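Local coordinates for Alr4995 protein (Nostoc sp., PDB 6LRG) that probably hydrolyses arginine to ornithine, ammonia and carbon dioxide and, through a C-terminal NAD-binding region, probably turns ornithine into proline, at residues Arg6-Pro11 / Val67-Ala72; Ala217-Asn222 / Gly259-Cys264. All coordinates share one frame; numbering follows the deposited sequence.

Both contacts are buried and neither reaches a neighbouring subunit, but they hold different elements. Contact 1 fixes the loop V67-A72 against the strand that starts at R6, by one threonine hydroxyl bond and close packing of small side chains. Contact 2 joins A217-N222, a loop running into a strand of another sheet, to the loop G259-C264, and is the more polar, centred on the amide and carbonyl of N219. The centres of contact 1 and contact 2 are about 12 Å apart. The two loops meet side by side, with C264 O accepting a probable hydrogen bond from A70 N and the F68 ring lying against C264 CB, and both loops touch the bound L-ornithine.

Contact 1: Arg6-Pro11 / Val67-Ala72; sequences RFLMCP and VFTANA. With ORN (L-ornithine), chain E.
T69 carries the one hydrogen bond between the segments: its OG1 donates to L8 O at 2.8 Å. With chi1 at 53°, OG1 is placed between its own backbone N and carbonyl carbon, while CG2 takes the position opposite the carbonyl carbon. The hydroxyl approaches L8 O from above the carbonyl plane, 39° out of it. A threonine suits this place because its two branches do different work, one gripping the strand through a polar atom and the other joining the apolar packing.

That packing is made of small groups. T69 CG2 lies 3.8 Å from C10 CB and reaches L8 CG at 4.4 Å. Apart from this, V67 CG1 rests on the backbone oxygen C10 O at 3.3 Å. The compact side chains of C10 and V67 allow the backbones to come close, with the two CA atoms 4.6 Å apart.

The far side of the loop forms part of the wall of the ornithine pocket, in the region assigned to the dimethylarginine dimethylhydrolase family. F68, at the centre of an inverse gamma turn, has V67 CG2 over the centre of one ring face and, on the opposite face, CD of the ornithine near the rim. N71 OD1 accepts a weak hydrogen bond from ornithine NE at 3.4 Å; R90 also donates to OD1, and ND2 is bonded to the carbonyl of E118, which together fix how the amide is turned.

Strand 6-9 is the middle strand of a mixed sheet, between 53-56 and 267-268; helix 34-49 packs on M9 and P11, while helix 93-102 packs on L8, T69 and A72.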
ATOM      1  N   ARG B   6      52.154  32.570 -15.375  1.00 40.09           N
ATOM      2  CA  ARG B   6      52.408  32.646 -13.941  1.00 35.91           C
ATOM      3  C   ARG B   6      51.243  32.049 -13.159  1.00 38.81           C
ATOM      4  O   ARG B   6      50.088  32.352 -13.434  1.00 33.60           O
ATOM      5  CB  ARG B   6      52.623  34.091 -13.465  1.00 35.04           C
ATOM      6  CG  ARG B   6      53.544  34.971 -14.300  1.00 39.12           C
ATOM      7  CD  ARG B   6      53.738  36.338 -13.634  1.00 32.15           C
ATOM      8  NE  ARG B   6      54.628  36.258 -12.479  1.00 35.23           N
ATOM      9  CZ  ARG B   6      55.953  36.402 -12.543  1.00 38.33           C
ATOM     10  NH1 ARG B   6      56.556  36.639 -13.710  1.00 31.48           N
ATOM     11  NH2 ARG B   6      56.684  36.308 -11.436  1.00 40.00           N
ATOM     12  N   PHE B   7      51.559  31.229 -12.163  1.00 37.53           N
ATOM     13  CA  PHE B   7      50.572  30.734 -11.222  1.00 33.45           C
ATOM     14  C   PHE B   7      50.893  31.200  -9.818  1.00 33.28           C
ATOM     15  O   PHE B   7      52.055  31.308  -9.443  1.00 34.22           O
ATOM     16  CB  PHE B   7      50.511  29.215 -11.248  1.00 33.77           C
ATOM     17  CG  PHE B   7      49.854  28.670 -12.461  1.00 37.84           C
ATOM     18  CD1 PHE B   7      50.591  28.419 -13.609  1.00 37.46           C
ATOM     19  CD2 PHE B   7      48.488  28.409 -12.462  1.00 34.60           C
ATOM     20  CE1 PHE B   7      49.975  27.914 -14.747  1.00 41.94           C
ATOM     21  CE2 PHE B   7      47.868  27.908 -13.590  1.00 37.72           C
ATOM     22  CZ  PHE B   7      48.608  27.657 -14.736  1.00 37.11           C
ATOM     23  N   LEU B   8      49.852  31.472  -9.042  1.00 33.02           N
ATOM     24  CA  LEU B   8      50.023  31.821  -7.645  1.00 30.93           C
ATOM     25  C   LEU B   8      49.708  30.623  -6.772  1.00 29.84           C
ATOM     26  O   LEU B   8      48.634  30.044  -6.906  1.00 31.12           O
ATOM     27  CB  LEU B   8      49.119  32.986  -7.277  1.00 29.47           C
ATOM     28  CG  LEU B   8      49.220  33.437  -5.827  1.00 28.57           C
ATOM     29  CD1 LEU B   8      50.614  34.002  -5.562  1.00 30.41           C
ATOM     30  CD2 LEU B   8      48.147  34.454  -5.544  1.00 28.04           C
ATOM     31  N   MET B   9      50.642  30.246  -5.896  1.00 30.67           N
ATOM     32  CA  MET B   9      50.425  29.165  -4.925  1.00 32.27           C
ATOM     33  C   MET B   9      50.811  29.604  -3.515  1.00 32.65           C
ATOM     34  O   MET B   9      51.338  30.702  -3.326  1.00 34.57           O
ATOM     35  CB  MET B   9      51.217  27.909  -5.310  1.00 31.00           C
ATOM     36  CG  MET B   9      50.771  27.282  -6.609  1.00 30.21           C
ATOM     37  SD  MET B   9      51.656  25.764  -7.008  1.00 40.20           S
ATOM     38  CE  MET B   9      51.310  24.771  -5.556  1.00 37.42           C
ATOM     39  N   CYS B  10      50.550  28.750  -2.529  1.00 27.86           N
ATOM     40  CA  CYS B  10      50.880  29.063  -1.145  1.00 33.04           C
ATOM     41  C   CYS B  10      51.312  27.792  -0.420  1.00 41.39           C
ATOM     42  O   CYS B  10      50.574  26.808  -0.402  1.00 39.12           O
ATOM     43  CB  CYS B  10      49.692  29.718  -0.442  1.00 31.44           C
ATOM     44  SG  CYS B  10      49.988  30.321   1.247  1.00 35.72           S
ATOM     45  N   PRO B  11      52.530  27.800   0.157  1.00 45.29           N
ATOM     46  CA  PRO B  11      53.077  26.622   0.842  1.00 43.55           C
ATOM     47  C   PRO B  11      52.266  26.203   2.071  1.00 41.72           C
ATOM     48  O   PRO B  11      51.783  27.053   2.822  1.00 42.87           O
ATOM     49  CB  PRO B  11      54.485  27.073   1.246  1.00 44.63           C
ATOM     50  CG  PRO B  11      54.424  28.548   1.267  1.00 40.23           C
ATOM     51  CD  PRO B  11      53.476  28.929   0.177  1.00 39.28           C
ATOM     52  N   VAL B  67      46.363  28.041   1.522  1.00 32.16           N
ATOM     53  CA  VAL B  67      46.938  27.233   0.451  1.00 28.77           C
ATOM     54  C   VAL B  67      46.025  27.183  -0.766  1.00 30.15           C
ATOM     55  O   VAL B  67      46.471  26.887  -1.875  1.00 27.87           O
ATOM     56  CB  VAL B  67      47.211  25.786   0.914  1.00 34.96           C
ATOM     57  CG1 VAL B  67      48.391  25.747   1.845  1.00 36.76           C
ATOM     58  CG2 VAL B  67      45.963  25.191   1.593  1.00 32.46           C
ATOM     59  N   PHE B  68      44.738  27.454  -0.557  1.00 32.06           N
ATOM     60  CA  PHE B  68      43.775  27.385  -1.655  1.00 30.42           C
ATOM     61  C   PHE B  68      43.635  28.744  -2.320  1.00 29.99           C
ATOM     62  O   PHE B  68      42.644  29.451  -2.134  1.00 30.55           O
ATOM     63  CB  PHE B  68      42.427  26.857  -1.159  1.00 32.07           C
ATOM     64  CG  PHE B  68      42.495  25.431  -0.671  1.00 34.10           C
ATOM     65  CD1 PHE B  68      42.947  24.421  -1.518  1.00 32.33           C
ATOM     66  CD2 PHE B  68      42.137  25.104   0.631  1.00 31.74           C
ATOM     67  CE1 PHE B  68      43.029  23.109  -1.076  1.00 34.85           C
ATOM     68  CE2 PHE B  68      42.219  23.792   1.081  1.00 34.02           C
ATOM     69  CZ  PHE B  68      42.660  22.795   0.227  1.00 34.37           C
ATOM     70  N   THR B  69      44.650  29.088  -3.109  1.00 29.53           N
ATOM     71  CA  THR B  69      44.747  30.402  -3.726  1.00 29.18           C
ATOM     72  C   THR B  69      43.766  30.633  -4.870  1.00 29.01           C
ATOM     73  O   THR B  69      43.573  31.767  -5.282  1.00 29.41           O
ATOM     74  CB  THR B  69      46.147  30.638  -4.262  1.00 29.72           C
ATOM     75  OG1 THR B  69      46.490  29.545  -5.118  1.00 30.25           O
ATOM     76  CG2 THR B  69      47.149  30.740  -3.111  1.00 28.29           C
ATOM     77  N   ALA B  70      43.155  29.567  -5.386  1.00 29.06           N
ATOM     78  CA  ALA B  70      42.105  29.702  -6.395  1.00 26.59           C
ATOM     79  C   ALA B  70      40.976  30.599  -5.881  1.00 26.66           C
ATOM     80  O   ALA B  70      40.339  31.332  -6.648  1.00 27.73           O
ATOM     81  CB  ALA B  70      41.563  28.334  -6.792  1.00 28.90           C
ATOM     82  N   ASN B  71      40.755  30.563  -4.574  1.00 23.82           N
ATOM     83  CA  ASN B  71      39.750  31.407  -3.964  1.00 25.16           C
ATOM     84  C   ASN B  71      40.275  32.791  -3.567  1.00 27.25           C
ATOM     85  O   ASN B  71      39.552  33.553  -2.948  1.00 24.71           O
ATOM     86  CB  ASN B  71      39.157  30.719  -2.721  1.00 28.28           C
ATOM     87  CG  ASN B  71      38.640  29.316  -3.013  1.00 28.18           C
ATOM     88  OD1 ASN B  71      39.025  28.360  -2.349  1.00 27.14           O
ATOM     89  ND2 ASN B  71      37.776  29.192  -4.015  1.00 25.41           N
ATOM     90  N   ALA B  72      41.516  33.125  -3.897  1.00 25.32           N
ATOM     91  CA  ALA B  72      42.022  34.456  -3.547  1.00 23.45           C
ATOM     92  C   ALA B  72      41.199  35.534  -4.217  1.00 23.35           C
ATOM     93  O   ALA B  72      40.890  36.577  -3.629  1.00 20.23           O
ATOM     94  CB  ALA B  72      43.485  34.607  -3.947  1.00 26.57           C
TER
HETATM   95  N   ORN E 801      38.460  24.620   3.020  1.00 40.98           N
HETATM   96  CA  ORN E 801      38.284  25.393   1.830  1.00 39.04           C
HETATM   97  CB  ORN E 801      38.489  24.540   0.595  1.00 35.77           C
HETATM   98  CG  ORN E 801      38.353  25.392  -0.648  1.00 33.70           C
HETATM   99  CD  ORN E 801      38.790  24.609  -1.866  1.00 34.04           C
HETATM  100  NE  ORN E 801      38.225  25.179  -3.050  1.00 29.83           N
HETATM  101  C   ORN E 801      36.892  25.981   1.852  1.00 35.70           C
HETATM  102  O   ORN E 801      36.655  27.114   1.358  1.00 32.35           O
HETATM  103  OXT ORN E 801      35.970  25.330   2.402  1.00 41.22           O

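Contact 2: Ala217-Asn222 / Gly259-Cys264; sequences ACNTVN and GGAAKC. With ORN (L-ornithine), chain E.
N219 holds its CG opposite the backbone N (chi1 -157°), which carries the amide across to the loop, and C264 turns SG away from its own carbonyl carbon to meet it. N219 ND2 donates to C264 SG at 3.1 Å, nearly straight at 169° and with the sulfur in the amide plane. The backbone adds a further link, K263 N to N219 O at 3.0 Å, the donor standing well above the carbonyl plane.

N219 is the centre of an inverse gamma turn. C264 SG lies 3.0 Å from NE of the bound ornithine, a place consistent with C264 being the nucleophilic cysteine of the guanidino-group-modifying superfamily; N219 would then be a second-shell residue positioning SG. Replacing N219 by an alanine removes the amide, and is likely to leave C264 SG without this donor and freer to turn.

Small residues let the loop lie close: A261 CB touches N219 CG at 3.9 Å, and A262 CB meets V221 CG2 at 4.2 Å. G259 follows helix 253-256 with positive phi, where a CB would jam against the carbonyl O of the preceding residue, and at G260 a side chain would crowd C264 CB. K263, bent at chi2, runs its aliphatic part past T220 O. Within A217-N222, T220 OG1 donates to A217 O at 2.8 Å, tying the turn that leads into strand 221-223.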
ATOM      1  N   ALA B 217      38.468  15.165 -10.416  1.00 48.10           N
ATOM      2  CA  ALA B 217      39.020  15.161 -11.768  1.00 50.51           C
ATOM      3  C   ALA B 217      38.876  16.514 -12.469  1.00 53.04           C
ATOM      4  O   ALA B 217      39.675  16.867 -13.335  1.00 51.83           O
ATOM      5  CB  ALA B 217      38.354  14.073 -12.601  1.00 52.09           C
ATOM      6  N   CYS B 218      37.848  17.270 -12.099  1.00 49.53           N
ATOM      7  CA  CYS B 218      37.587  18.544 -12.750  1.00 43.84           C
ATOM      8  C   CYS B 218      38.504  19.620 -12.205  1.00 46.84           C
ATOM      9  O   CYS B 218      38.653  20.702 -12.782  1.00 50.58           O
ATOM     10  CB  CYS B 218      36.136  18.939 -12.561  1.00 45.86           C
ATOM     11  SG  CYS B 218      35.035  17.956 -13.592  1.00 47.59           S
ATOM     12  N   ASN B 219      39.120  19.281 -11.084  1.00 45.23           N
ATOM     13  CA  ASN B 219      39.995  20.157 -10.330  1.00 41.98           C
ATOM     14  C   ASN B 219      41.442  19.990 -10.838  1.00 43.21           C
ATOM     15  O   ASN B 219      42.390  19.686 -10.120  1.00 40.05           O
ATOM     16  CB  ASN B 219      39.686  19.888  -8.837  1.00 42.79           C
ATOM     17  CG  ASN B 219      40.053  21.026  -7.928  1.00 44.52           C
ATOM     18  OD1 ASN B 219      40.788  21.831  -8.312  1.00 49.33           O
ATOM     19  ND2 ASN B 219      39.297  21.221  -6.860  1.00 49.91           N
ATOM     20  N   THR B 220      41.522  20.284 -12.137  1.00 41.60           N
ATOM     21  CA  THR B 220      42.640  20.065 -13.035  1.00 45.50           C
ATOM     22  C   THR B 220      43.258  21.373 -13.498  1.00 42.83           C
ATOM     23  O   THR B 220      42.547  22.287 -13.930  1.00 40.73           O
ATOM     24  CB  THR B 220      42.176  19.268 -14.288  1.00 41.36           C
ATOM     25  OG1 THR B 220      42.253  17.863 -14.029  1.00 45.99           O
ATOM     26  CG2 THR B 220      43.010  19.599 -15.512  1.00 42.09           C
ATOM     27  N   VAL B 221      44.581  21.454 -13.391  1.00 43.33           N
ATOM     28  CA  VAL B 221      45.335  22.560 -13.948  1.00 40.86           C
ATOM     29  C   VAL B 221      45.650  22.226 -15.390  1.00 42.83           C
ATOM     30  O   VAL B 221      46.138  21.140 -15.688  1.00 49.78           O
ATOM     31  CB  VAL B 221      46.617  22.806 -13.156  1.00 40.92           C
ATOM     32  CG1 VAL B 221      47.419  23.932 -13.770  1.00 39.57           C
ATOM     33  CG2 VAL B 221      46.270  23.114 -11.717  1.00 39.81           C
ATOM     34  N   ASN B 222      45.356  23.146 -16.290  1.00 38.56           N
ATOM     35  CA  ASN B 222      45.611  22.897 -17.687  1.00 45.84           C
ATOM     36  C   ASN B 222      46.590  23.901 -18.239  1.00 49.68           C
ATOM     37  O   ASN B 222      46.270  25.079 -18.384  1.00 52.42           O
ATOM     38  CB  ASN B 222      44.311  22.933 -18.486  1.00 50.75           C
ATOM     39  CG  ASN B 222      44.551  22.965 -19.973  1.00 50.57           C
ATOM     40  OD1 ASN B 222      45.108  22.023 -20.532  1.00 53.95           O
ATOM     41  ND2 ASN B 222      44.134  24.052 -20.626  1.00 50.25           N
ATOM     42  N   GLY B 259      38.866  19.743   1.219  1.00 39.37           N
ATOM     43  CA  GLY B 259      37.901  20.075   0.197  1.00 36.85           C
ATOM     44  C   GLY B 259      38.461  20.473  -1.154  1.00 40.00           C
ATOM     45  O   GLY B 259      37.684  20.855  -2.032  1.00 38.27           O
ATOM     46  N   GLY B 260      39.780  20.379  -1.348  1.00 37.43           N
ATOM     47  CA  GLY B 260      40.387  20.852  -2.589  1.00 36.47           C
ATOM     48  C   GLY B 260      41.488  20.005  -3.210  1.00 40.18           C
ATOM     49  O   GLY B 260      42.075  19.147  -2.554  1.00 44.77           O
ATOM     50  N   ALA B 261      41.770  20.238  -4.489  1.00 41.15           N
ATOM     51  CA  ALA B 261      42.817  19.484  -5.178  1.00 43.44           C
ATOM     52  C   ALA B 261      43.723  20.394  -5.994  1.00 41.72           C
ATOM     53  O   ALA B 261      44.061  21.501  -5.568  1.00 41.06           O
ATOM     54  CB  ALA B 261      42.211  18.413  -6.069  1.00 42.67           C
ATOM     55  N   ALA B 262      44.110  19.923  -7.175  1.00 38.91           N
ATOM     56  CA  ALA B 262      45.120  20.613  -7.960  1.00 41.94           C
ATOM     57  C   ALA B 262      44.700  22.040  -8.290  1.00 41.02           C
ATOM     58  O   ALA B 262      45.446  22.968  -7.973  1.00 39.86           O
ATOM     59  CB  ALA B 262      45.442  19.835  -9.238  1.00 38.56           C
ATOM     60  N   LYS B 263      43.527  22.221  -8.909  1.00 37.08           N
ATOM     61  CA  LYS B 263      43.092  23.564  -9.320  1.00 39.26           C
ATOM     62  C   LYS B 263      43.033  24.494  -8.115  1.00 38.88           C
ATOM     63  O   LYS B 263      43.465  25.634  -8.206  1.00 34.39           O
ATOM     64  CB  LYS B 263      41.713  23.555  -9.980  1.00 36.60           C
ATOM     65  CG  LYS B 263      41.619  23.789 -11.409  1.00 42.98           C
ATOM     66  CD  LYS B 263      41.409  25.230 -11.631  1.00 30.44           C
ATOM     67  CE  LYS B 263      41.098  25.424 -13.078  1.00 32.46           C
ATOM     68  NZ  LYS B 263      40.567  26.769 -13.311  1.00 39.83           N
ATOM     69  N   CYS B 264      42.501  24.002  -6.995  1.00 35.40           N
ATOM     70  CA  CYS B 264      42.268  24.830  -5.820  1.00 35.81           C
ATOM     71  C   CYS B 264      43.542  25.381  -5.233  1.00 33.54           C
ATOM     72  O   CYS B 264      43.546  26.446  -4.615  1.00 29.55           O
ATOM     73  CB  CYS B 264      41.533  24.036  -4.749  1.00 38.47           C
ATOM     74  SG  CYS B 264      39.832  23.767  -5.155  1.00 47.61           S
TER
HETATM   75  N   ORN E 801      38.460  24.620   3.020  1.00 40.98           N
HETATM   76  CA  ORN E 801      38.284  25.393   1.830  1.00 39.04           C
HETATM   77  CB  ORN E 801      38.489  24.540   0.595  1.00 35.77           C
HETATM   78  CG  ORN E 801      38.353  25.392  -0.648  1.00 33.70           C
HETATM   79  CD  ORN E 801      38.790  24.609  -1.866  1.00 34.04           C
HETATM   80  NE  ORN E 801      38.225  25.179  -3.050  1.00 29.83           N
HETATM   81  C   ORN E 801      36.892  25.981   1.852  1.00 35.70           C
HETATM   82  O   ORN E 801      36.655  27.114   1.358  1.00 32.35           O
HETATM   83  OXT ORN E 801      35.970  25.330   2.402  1.00 41.22           O